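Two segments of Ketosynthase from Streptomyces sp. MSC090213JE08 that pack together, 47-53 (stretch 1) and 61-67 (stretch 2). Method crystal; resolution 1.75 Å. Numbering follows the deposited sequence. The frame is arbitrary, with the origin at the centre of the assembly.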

ATOM      1  N   LYS B  47     -18.866  12.653 -23.250  1.00 52.20           N
ATOM      2  CA  LYS B  47     -18.321  13.613 -22.291  1.00 55.06           C
ATOM      3  C   LYS B  47     -18.998  13.381 -20.938  1.00 50.62           C
ATOM      4  O   LYS B  47     -20.056  12.818 -20.907  1.00 49.01           O
ATOM      5  CB  LYS B  47     -18.562  15.054 -22.749  1.00 58.04           C
ATOM      6  CG  LYS B  47     -18.012  15.354 -24.130  1.00 63.96           C
ATOM      7  CD  LYS B  47     -17.590  16.793 -24.324  1.00 73.58           C
ATOM      8  CE  LYS B  47     -17.525  17.187 -25.786  1.00 74.10           C
ATOM      9  NZ  LYS B  47     -16.166  17.634 -26.160  1.00 73.41           N
ATOM     10  N   THR B  48     -18.368  13.831 -19.845  1.00 54.30           N
ATOM     11  CA  THR B  48     -18.846  13.534 -18.487  1.00 46.86           C
ATOM     12  C   THR B  48     -18.785  14.757 -17.567  1.00 48.31           C
ATOM     13  O   THR B  48     -19.347  14.732 -16.475  1.00 49.83           O
ATOM     14  CB  THR B  48     -18.082  12.343 -17.887  1.00 45.65           C
ATOM     15  OG1 THR B  48     -16.731  12.710 -17.599  1.00 43.70           O
ATOM     16  CG2 THR B  48     -18.096  11.143 -18.802  1.00 49.91           C
ATOM     17  N   ALA B  49     -18.117  15.819 -18.017  1.00 47.59           N
ATOM     18  CA  ALA B  49     -17.926  16.993 -17.231  1.00 49.38           C
ATOM     19  C   ALA B  49     -19.308  17.574 -16.914  1.00 52.63           C
ATOM     20  O   ALA B  49     -20.170  17.601 -17.754  1.00 54.50           O
ATOM     21  CB  ALA B  49     -17.040  17.984 -17.952  1.00 53.53           C
ATOM     22  N   VAL B  50     -19.512  17.923 -15.648  1.00 53.59           N
ATOM     23  CA  VAL B  50     -20.688  18.643 -15.191  1.00 53.18           C
ATOM     24  C   VAL B  50     -20.177  19.747 -14.282  1.00 52.98           C
ATOM     25  O   VAL B  50     -18.997  19.751 -13.902  1.00 55.37           O
ATOM     26  CB  VAL B  50     -21.695  17.742 -14.443  1.00 54.16           C
ATOM     27  CG1 VAL B  50     -22.254  16.647 -15.342  1.00 54.95           C
ATOM     28  CG2 VAL B  50     -21.079  17.163 -13.163  1.00 55.90           C
ATOM     29  N   LYS B  51     -21.083  20.670 -13.969  1.00 51.83           N
ATOM     30  CA  LYS B  51     -20.873  21.713 -13.022  1.00 56.86           C
ATOM     31  C   LYS B  51     -20.945  21.087 -11.639  1.00 52.03           C
ATOM     32  O   LYS B  51     -21.823  20.269 -11.376  1.00 54.98           O
ATOM     33  CB  LYS B  51     -21.929  22.803 -13.222  1.00 57.95           C
ATOM     34  CG  LYS B  51     -21.703  23.634 -14.476  1.00 60.24           C
ATOM     35  CD  LYS B  51     -20.423  24.434 -14.432  1.00 65.88           C
ATOM     36  CE  LYS B  51     -20.236  25.345 -15.625  1.00 65.38           C
ATOM     37  NZ  LYS B  51     -18.851  25.278 -16.139  1.00 66.14           N
ATOM     38  N   ALA B  52     -20.008  21.469 -10.780  1.00 53.01           N
ATOM     39  CA  ALA B  52     -19.819  20.772  -9.516  1.00 57.56           C
ATOM     40  C   ALA B  52     -20.990  21.121  -8.600  1.00 66.33           C
ATOM     41  O   ALA B  52     -21.519  22.227  -8.674  1.00 61.47           O
ATOM     42  CB  ALA B  52     -18.507  21.150  -8.897  1.00 58.28           C
ATOM     43  N   ASP B  53     -21.395  20.160  -7.769  1.00 63.81           N
ATOM     44  CA  ASP B  53     -22.490  20.379  -6.834  1.00 72.66           C
ATOM     45  C   ASP B  53     -22.089  21.489  -5.857  1.00 67.00           C
ATOM     46  O   ASP B  53     -20.951  21.531  -5.406  1.00 70.57           O
ATOM     47  CB  ASP B  53     -22.857  19.088  -6.103  1.00 76.67           C
ATOM     48  CG  ASP B  53     -24.259  19.140  -5.526  1.00 86.05           C
ATOM     49  OD1 ASP B  53     -25.218  19.108  -6.324  1.00 97.71           O
ATOM     50  OD2 ASP B  53     -24.379  19.257  -4.291  1.00 95.19           O
ATOM     51  N   SER B  61     -12.017  24.775  -9.691  1.00 54.85           N
ATOM     52  CA  SER B  61     -12.704  24.745 -10.932  1.00 54.63           C
ATOM     53  C   SER B  61     -14.127  24.263 -10.679  1.00 59.17           C
ATOM     54  O   SER B  61     -14.365  23.415  -9.802  1.00 58.82           O
ATOM     55  CB  SER B  61     -12.011  23.849 -11.915  1.00 55.71           C
ATOM     56  OG  SER B  61     -12.803  23.724 -13.081  1.00 61.10           O
ATOM     57  N   SER B  62     -15.055  24.759 -11.497  1.00 56.65           N
ATOM     58  CA  SER B  62     -16.465  24.457 -11.329  1.00 56.05           C
ATOM     59  C   SER B  62     -16.799  23.161 -12.060  1.00 50.15           C
ATOM     60  O   SER B  62     -17.812  22.546 -11.778  1.00 58.02           O
ATOM     61  CB  SER B  62     -17.322  25.594 -11.830  1.00 59.79           C
ATOM     62  OG  SER B  62     -16.980  25.914 -13.176  1.00 62.40           O
ATOM     63  N   ASP B  63     -15.960  22.807 -13.040  1.00 49.98           N
ATOM     64  CA  ASP B  63     -16.210  21.685 -13.894  1.00 51.29           C
ATOM     65  C   ASP B  63     -15.591  20.435 -13.245  1.00 54.42           C
ATOM     66  O   ASP B  63     -14.428  20.460 -12.830  1.00 52.03           O
ATOM     67  CB  ASP B  63     -15.658  21.964 -15.286  1.00 58.58           C
ATOM     68  CG  ASP B  63     -16.510  22.969 -16.056  1.00 58.95           C
ATOM     69  OD1 ASP B  63     -17.696  23.111 -15.705  1.00 60.55           O
ATOM     70  OD2 ASP B  63     -15.996  23.550 -17.024  1.00 72.09           O
ATOM     71  N   VAL B  64     -16.394  19.368 -13.151  1.00 50.31           N
ATOM     72  CA  VAL B  64     -15.971  18.113 -12.520  1.00 51.89           C
ATOM     73  C   VAL B  64     -16.604  16.931 -13.259  1.00 49.62           C
ATOM     74  O   VAL B  64     -17.713  16.997 -13.809  1.00 46.99           O
ATOM     75  CB  VAL B  64     -16.299  18.060 -11.015  1.00 49.32           C
ATOM     76  CG1 VAL B  64     -15.592  19.145 -10.218  1.00 56.09           C
ATOM     77  CG2 VAL B  64     -17.789  18.080 -10.738  1.00 46.04           C
ATOM     78  N   CYS B  65     -15.898  15.798 -13.203  1.00 46.98           N
ATOM     79  CA  CYS B  65     -16.388  14.576 -13.726  1.00 42.26           C
ATOM     80  C   CYS B  65     -16.696  13.645 -12.556  1.00 45.78           C
ATOM     81  O   CYS B  65     -15.928  12.720 -12.245  1.00 42.05           O
ATOM     82  CB  CYS B  65     -15.409  13.942 -14.703  1.00 43.21           C
ATOM     83  SG  CYS B  65     -14.979  15.037 -16.081  1.00 46.31           S
ATOM     84  N   THR B  66     -17.816  13.929 -11.894  1.00 44.40           N
ATOM     85  CA  THR B  66     -18.278  13.118 -10.800  1.00 43.91           C
ATOM     86  C   THR B  66     -19.106  11.968 -11.377  1.00 41.77           C
ATOM     87  O   THR B  66     -19.584  12.002 -12.533  1.00 41.70           O
ATOM     88  CB  THR B  66     -19.115  13.940  -9.801  1.00 47.38           C
ATOM     89  OG1 THR B  66     -19.955  14.759 -10.600  1.00 47.49           O
ATOM     90  CG2 THR B  66     -18.304  14.796  -8.852  1.00 49.75           C
ATOM     91  N   VAL B  67     -19.305  10.959 -10.536  1.00 40.11           N
ATOM     92  CA  VAL B  67     -20.216   9.883 -10.837  1.00 44.51           C
ATOM     93  C   VAL B  67     -21.633  10.455 -10.758  1.00 44.51           C
ATOM     94  O   VAL B  67     -22.033  10.873  -9.701  1.00 46.31           O
ATOM     95  CB  VAL B  67     -20.066   8.701  -9.865  1.00 38.65           C
ATOM     96  CG1 VAL B  67     -20.973   7.573 -10.251  1.00 38.94           C
ATOM     97  CG2 VAL B  67     -18.645   8.187  -9.814  1.00 39.53           C
TER

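Val64 lies at the apolar centre of the contact, buried and covered by stretch 1 over more of its surface (61 Å²) than any other residue here. Its CG2 meets CB of Ala52 at 3.7 Å and CG2 of Val50 at 4.2 Å, so one methyl serves both neighbours. Val50 and Val64, both in the m rotamer, project from the same face of the small antiparallel sheet, and their branched side chains suit extended backbone. Ala52 points its CB toward stretch 2, and its CA also lies 3.6 Å from Val64 CG2. Val50 CG2 also lies 3.7 Å from Thr66 OG1.

The backbone ties the strands directly. Val50 and Val64 form a reciprocal pair: Val50 N donates to Val64 O and Val64 N to Val50 O, each at 2.7 Å and nearly linear. Just past the strand, Ala52 N donates to Ser62 O at 2.6 Å, with a more bent angle of 138°. CA-H...O contacts of 3.4 Å, from Ala49 CA to Val64 O and from Asp63 CA to Val50 O, use the same carbonyls as the reciprocal pair.

Toward one end, Ala49 CB packs 4.1 Å from Cys65 SG, and the buried Thr48 places OG1 3.3 Å from that sulfur; this hydroxyl is hydrogen-bonded elsewhere in the structure.

The polar edge is on the sheet face carrying Lys51 and Asp63, a non-hydrogen-bonded pair with CA atoms 4.7 Å apart. Both side chains start in m, and their ends come nearer the opposing stretch, joining Lys51 NZ to Asp63 OD1 in a very short 2.5 Å salt bridge. The long lysine chain lets its charge meet the shorter aspartate at this exposed margin. Together the stretches bury 465 Å².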